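Apical membrane antigen 1 (Toxoplasma gondii, PDB 3ZLE) probably takes part in host cell invasion by the parasite and belongs to the apicomplexan AMA1 family of surface proteins. Local coordinates at residues G298-K310 / I330-S342. Residues are numbered along the deposited sequence; the frame is centred on the assembly and turned at random.
Sequences GFGANWANFYLEK and ITGAVAYTALGSS
Strands 303-308 and 333-337 pair antiparallel, Ala304 with Tyr336 and Phe306 with Val334 as hydrogen-bonded pairs, at one margin of a four-stranded sheet in the AMA1 ectodomain. The strand directions make 160°. Phe306 N gives its hydrogen to Val334 O at 2.8 Å, and Val334 N returns one to Phe306 O. Ala304 and Tyr336 exchange the same two bonds. A fifth, from Ala338 N to Asn302 O (2.8 Å), carries the ladder just past the end of strand 333-337.

Ala304, Phe306, Val334 and Tyr336 share one face of the sheet, where Ala304, Phe306 and Tyr336 touch helix 253-262. The Phe306 CB meets the edge of the Tyr336 ring at CE2, 4.0 Å away. CG1 of Val334 lies 3.5 Å above a face of the same ring, toward its rim. With CG of Phe306 anti to its backbone N (chi1 174°), the phenyl edge lies near Val334 N.

An antiparallel sheet with a helix on one face, joined by the Cys256-Cys317 disulfide, is consistent with a PAN-type domain. In this sheet 303-308 is an inner strand. Its other side hydrogen-bonds to strand 315-320, where Asn302 and Trp303 together lie opposite Phe320, a classic beta bulge. On the opposite face are Trp303, Asn305, Ala335 and Thr337. Trp303 CD1 meets Thr337 CG2 obliquely at 3.9 Å, and Trp303 NE1 hydrogen-bonds to Phe22 O. Asn305 OD1 comes within 4.0 Å of Ala335 CB, and its ND2 hydrogen-bonds to the carbonyls of Phe228 and Phe239. Thr337 OG1 accepts from Gly340 N at 3.0 Å, an ST motif where the chain leaves the strand.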
loop_
_atom_site.group_PDB
_atom_site.type_symbol
_atom_site.label_atom_id
_atom_site.label_comp_id
_atom_site.label_asym_id
_atom_site.label_seq_id
_atom_site.Cartn_x
_atom_site.Cartn_y
_atom_site.Cartn_z
ATOM N N GLY A 298 10.556 0.829 -3.677
ATOM C CA GLY A 298 9.910 -0.021 -2.685
ATOM C C GLY A 298 10.794 -0.605 -1.594
ATOM O O GLY A 298 10.325 -1.379 -0.757
ATOM N N PHE A 299 12.038 -0.157 -1.518
ATOM C CA PHE A 299 12.850 -0.453 -0.348
ATOM C C PHE A 299 12.446 0.437 0.840
ATOM O O PHE A 299 12.213 1.650 0.686
ATOM C CB PHE A 299 14.347 -0.297 -0.684
ATOM C CG PHE A 299 14.870 -1.358 -1.636
ATOM C CD1 PHE A 299 15.330 -2.591 -1.160
ATOM C CD2 PHE A 299 14.817 -1.163 -3.031
ATOM C CE1 PHE A 299 15.737 -3.623 -2.053
ATOM C CE2 PHE A 299 15.283 -2.165 -3.923
ATOM C CZ PHE A 299 15.735 -3.404 -3.423
ATOM N N GLY A 300 12.295 -0.159 2.018
ATOM C CA GLY A 300 12.065 0.670 3.206
ATOM C C GLY A 300 11.454 -0.133 4.353
ATOM O O GLY A 300 11.376 -1.346 4.285
ATOM N N ALA A 301 10.962 0.561 5.378
ATOM C CA ALA A 301 10.437 -0.110 6.563
ATOM C C ALA A 301 8.959 -0.375 6.309
ATOM O O ALA A 301 8.132 0.486 6.581
ATOM C CB ALA A 301 10.613 0.785 7.784
ATOM N N ASN A 302 8.657 -1.475 5.630
ATOM C CA ASN A 302 7.339 -1.650 5.021
ATOM C C ASN A 302 6.546 -2.769 5.729
ATOM O O ASN A 302 5.381 -3.004 5.391
ATOM C CB ASN A 302 7.453 -2.057 3.532
ATOM C CG ASN A 302 8.352 -1.161 2.738
ATOM O OD1 ASN A 302 8.285 0.074 2.846
ATOM N ND2 ASN A 302 9.070 -1.758 1.795
ATOM N N TRP A 303 7.236 -3.545 6.561
ATOM C CA TRP A 303 6.640 -4.663 7.285
ATOM C C TRP A 303 6.543 -4.363 8.773
ATOM O O TRP A 303 7.374 -3.653 9.299
ATOM C CB TRP A 303 7.465 -5.908 7.098
ATOM C CG TRP A 303 7.784 -6.245 5.626
ATOM C CD1 TRP A 303 7.154 -7.175 4.852
ATOM C CD2 TRP A 303 8.898 -5.749 4.840
ATOM N NE1 TRP A 303 7.745 -7.220 3.592
ATOM C CE2 TRP A 303 8.807 -6.347 3.562
ATOM C CE3 TRP A 303 9.880 -4.771 5.056
ATOM C CZ2 TRP A 303 9.710 -6.041 2.511
ATOM C CZ3 TRP A 303 10.755 -4.452 4.015
ATOM C CH2 TRP A 303 10.682 -5.121 2.767
ATOM N N ALA A 304 5.484 -4.882 9.431
ATOM C CA ALA A 304 5.303 -4.741 10.855
ATOM C C ALA A 304 4.883 -6.059 11.487
ATOM O O ALA A 304 4.004 -6.743 10.982
ATOM C CB ALA A 304 4.268 -3.652 11.177
ATOM N N ASN A 305 5.543 -6.430 12.588
ATOM C CA ASN A 305 5.096 -7.538 13.403
ATOM C C ASN A 305 4.321 -7.037 14.599
ATOM O O ASN A 305 4.827 -6.200 15.378
ATOM C CB ASN A 305 6.291 -8.357 13.860
ATOM C CG ASN A 305 6.723 -9.347 12.821
ATOM O OD1 ASN A 305 5.940 -9.703 11.919
ATOM N ND2 ASN A 305 7.944 -9.823 12.935
ATOM N N PHE A 306 3.094 -7.523 14.758
ATOM C CA PHE A 306 2.289 -7.187 15.934
ATOM C C PHE A 306 2.218 -8.360 16.926
ATOM O O PHE A 306 1.671 -9.423 16.614
ATOM C CB PHE A 306 0.887 -6.790 15.531
ATOM C CG PHE A 306 -0.030 -6.578 16.704
ATOM C CD1 PHE A 306 -0.065 -5.358 17.369
ATOM C CD2 PHE A 306 -0.759 -7.631 17.220
ATOM C CE1 PHE A 306 -0.944 -5.154 18.407
ATOM C CE2 PHE A 306 -1.619 -7.445 18.296
ATOM C CZ PHE A 306 -1.735 -6.201 18.869
ATOM N N TYR A 307 2.808 -8.194 18.113
ATOM C CA TYR A 307 2.791 -9.303 19.075
ATOM C C TYR A 307 2.757 -8.877 20.520
ATOM O O TYR A 307 2.925 -7.703 20.849
ATOM C CB TYR A 307 3.965 -10.252 18.825
ATOM C CG TYR A 307 5.308 -9.595 19.013
ATOM C CD1 TYR A 307 5.821 -8.743 18.057
ATOM C CD2 TYR A 307 6.010 -9.742 20.208
ATOM C CE1 TYR A 307 7.048 -8.129 18.238
ATOM C CE2 TYR A 307 7.234 -9.152 20.396
ATOM C CZ TYR A 307 7.751 -8.346 19.406
ATOM O OH TYR A 307 8.967 -7.746 19.611
ATOM N N LEU A 308 2.410 -9.826 21.370
ATOM C CA LEU A 308 2.396 -9.640 22.794
ATOM C C LEU A 308 3.774 -10.033 23.302
ATOM O O LEU A 308 4.181 -11.171 23.127
ATOM C CB LEU A 308 1.327 -10.557 23.400
ATOM C CG LEU A 308 1.258 -10.726 24.929
ATOM C CD1 LEU A 308 1.162 -9.379 25.619
ATOM C CD2 LEU A 308 0.064 -11.591 25.297
ATOM N N GLU A 309 4.546 -9.049 23.773
ATOM C CA GLU A 309 5.842 -9.323 24.403
ATOM C C GLU A 309 5.672 -10.131 25.682
ATOM O O GLU A 309 5.075 -9.653 26.652
ATOM C CB GLU A 309 6.574 -8.029 24.704
ATOM C CG GLU A 309 8.067 -8.203 24.864
ATOM C CD GLU A 309 8.851 -7.080 24.219
ATOM O OE1 GLU A 309 8.763 -5.938 24.717
ATOM O OE2 GLU A 309 9.534 -7.339 23.196
ATOM N N LYS A 310 6.136 -11.381 25.649
ATOM C CA LYS A 310 5.949 -12.323 26.754
ATOM C C LYS A 310 6.549 -11.735 28.023
ATOM O O LYS A 310 6.067 -11.989 29.135
ATOM C CB LYS A 310 6.629 -13.661 26.426
ATOM C CG LYS A 310 6.111 -14.852 27.227
ATOM C CD LYS A 310 7.252 -15.625 27.893
ATOM C CE LYS A 310 7.942 -16.593 26.934
ATOM N NZ LYS A 310 8.954 -17.459 27.622
ATOM N N ILE A 330 2.761 -18.134 15.513
ATOM C CA ILE A 330 2.632 -17.725 16.902
ATOM C C ILE A 330 1.178 -17.321 17.074
ATOM O O ILE A 330 0.745 -16.402 16.449
ATOM C CB ILE A 330 3.425 -16.435 17.192
ATOM C CG1 ILE A 330 4.867 -16.535 16.676
ATOM C CG2 ILE A 330 3.330 -16.079 18.677
ATOM C CD1 ILE A 330 5.893 -16.664 17.775
ATOM N N THR A 331 0.472 -17.966 17.988
ATOM C CA THR A 331 -0.959 -17.753 18.177
ATOM C C THR A 331 -1.232 -16.364 18.708
ATOM O O THR A 331 -0.506 -15.861 19.553
ATOM C CB THR A 331 -1.484 -18.781 19.177
ATOM O OG1 THR A 331 -1.239 -20.100 18.680
ATOM C CG2 THR A 331 -2.946 -18.594 19.456
ATOM N N GLY A 332 -2.185 -15.678 18.116
ATOM C CA GLY A 332 -2.445 -14.308 18.533
ATOM C C GLY A 332 -1.614 -13.202 17.916
ATOM O O GLY A 332 -2.010 -12.079 18.001
ATOM N N ALA A 333 -0.469 -13.512 17.275
ATOM C CA ALA A 333 0.328 -12.447 16.584
ATOM C C ALA A 333 -0.260 -12.095 15.201
ATOM O O ALA A 333 -0.966 -12.908 14.608
ATOM C CB ALA A 333 1.786 -12.895 16.414
ATOM N N VAL A 334 0.057 -10.910 14.675
ATOM C CA VAL A 334 -0.361 -10.552 13.277
ATOM C C VAL A 334 0.784 -9.923 12.467
ATOM O O VAL A 334 1.593 -9.146 12.995
ATOM C CB VAL A 334 -1.591 -9.631 13.257
ATOM C CG1 VAL A 334 -2.120 -9.460 11.810
ATOM C CG2 VAL A 334 -2.709 -10.206 14.139
ATOM N N ALA A 335 0.902 -10.302 11.196
ATOM C CA ALA A 335 1.928 -9.699 10.345
ATOM C C ALA A 335 1.318 -8.801 9.304
ATOM O O ALA A 335 0.488 -9.243 8.489
ATOM C CB ALA A 335 2.807 -10.740 9.717
ATOM N N TYR A 336 1.707 -7.533 9.346
ATOM C CA TYR A 336 1.084 -6.508 8.525
ATOM C C TYR A 336 2.095 -5.961 7.477
ATOM O O TYR A 336 3.323 -5.921 7.732
ATOM C CB TYR A 336 0.674 -5.347 9.451
ATOM C CG TYR A 336 -0.535 -5.637 10.302
ATOM C CD1 TYR A 336 -1.790 -5.799 9.710
ATOM C CD2 TYR A 336 -0.440 -5.727 11.696
ATOM C CE1 TYR A 336 -2.911 -5.962 10.444
ATOM C CE2 TYR A 336 -1.589 -5.915 12.481
ATOM C CZ TYR A 336 -2.823 -6.020 11.836
ATOM O OH TYR A 336 -3.970 -6.261 12.544
ATOM N N THR A 337 1.601 -5.368 6.407
ATOM C CA THR A 337 2.505 -4.491 5.607
ATOM C C THR A 337 1.925 -3.144 5.336
ATOM O O THR A 337 0.698 -2.936 5.385
ATOM C CB THR A 337 2.918 -5.103 4.280
ATOM O OG1 THR A 337 1.830 -5.030 3.373
ATOM C CG2 THR A 337 3.376 -6.544 4.433
ATOM N N ALA A 338 2.772 -2.239 4.904
ATOM C CA ALA A 338 2.262 -0.987 4.364
ATOM C C ALA A 338 1.377 -1.142 3.131
ATOM O O ALA A 338 0.474 -0.308 2.901
ATOM C CB ALA A 338 3.369 -0.007 4.119
ATOM N N LEU A 339 1.511 -2.246 2.425
ATOM C CA LEU A 339 0.596 -2.464 1.236
ATOM C C LEU A 339 -0.775 -3.023 1.549
ATOM O O LEU A 339 -1.788 -2.629 0.919
ATOM C CB LEU A 339 1.259 -3.333 0.201
ATOM C CG LEU A 339 2.336 -2.543 -0.544
ATOM C CD1 LEU A 339 3.326 -3.474 -1.202
ATOM C CD2 LEU A 339 1.659 -1.646 -1.563
ATOM N N GLY A 340 -0.791 -4.014 2.448
ATOM C CA GLY A 340 -1.956 -4.852 2.641
ATOM C C GLY A 340 -3.101 -4.191 3.366
ATOM O O GLY A 340 -2.999 -3.035 3.790
ATOM N N SER A 341 -4.230 -4.904 3.395
ATOM C CA SER A 341 -5.371 -4.597 4.263
ATOM C C SER A 341 -5.136 -5.043 5.694
ATOM O O SER A 341 -4.193 -5.716 5.974
ATOM C CB SER A 341 -6.631 -5.316 3.756
ATOM O OG SER A 341 -7.794 -4.608 4.183
ATOM N N SER A 342 -6.091 -4.785 6.568
ATOM C CA SER A 342 -6.034 -5.360 7.895
ATOM C C SER A 342 -6.845 -6.651 7.933
ATOM O O SER A 342 -6.807 -7.345 8.926
ATOM C CB SER A 342 -6.575 -4.379 8.960
ATOM O OG SER A 342 -7.925 -4.045 8.670
#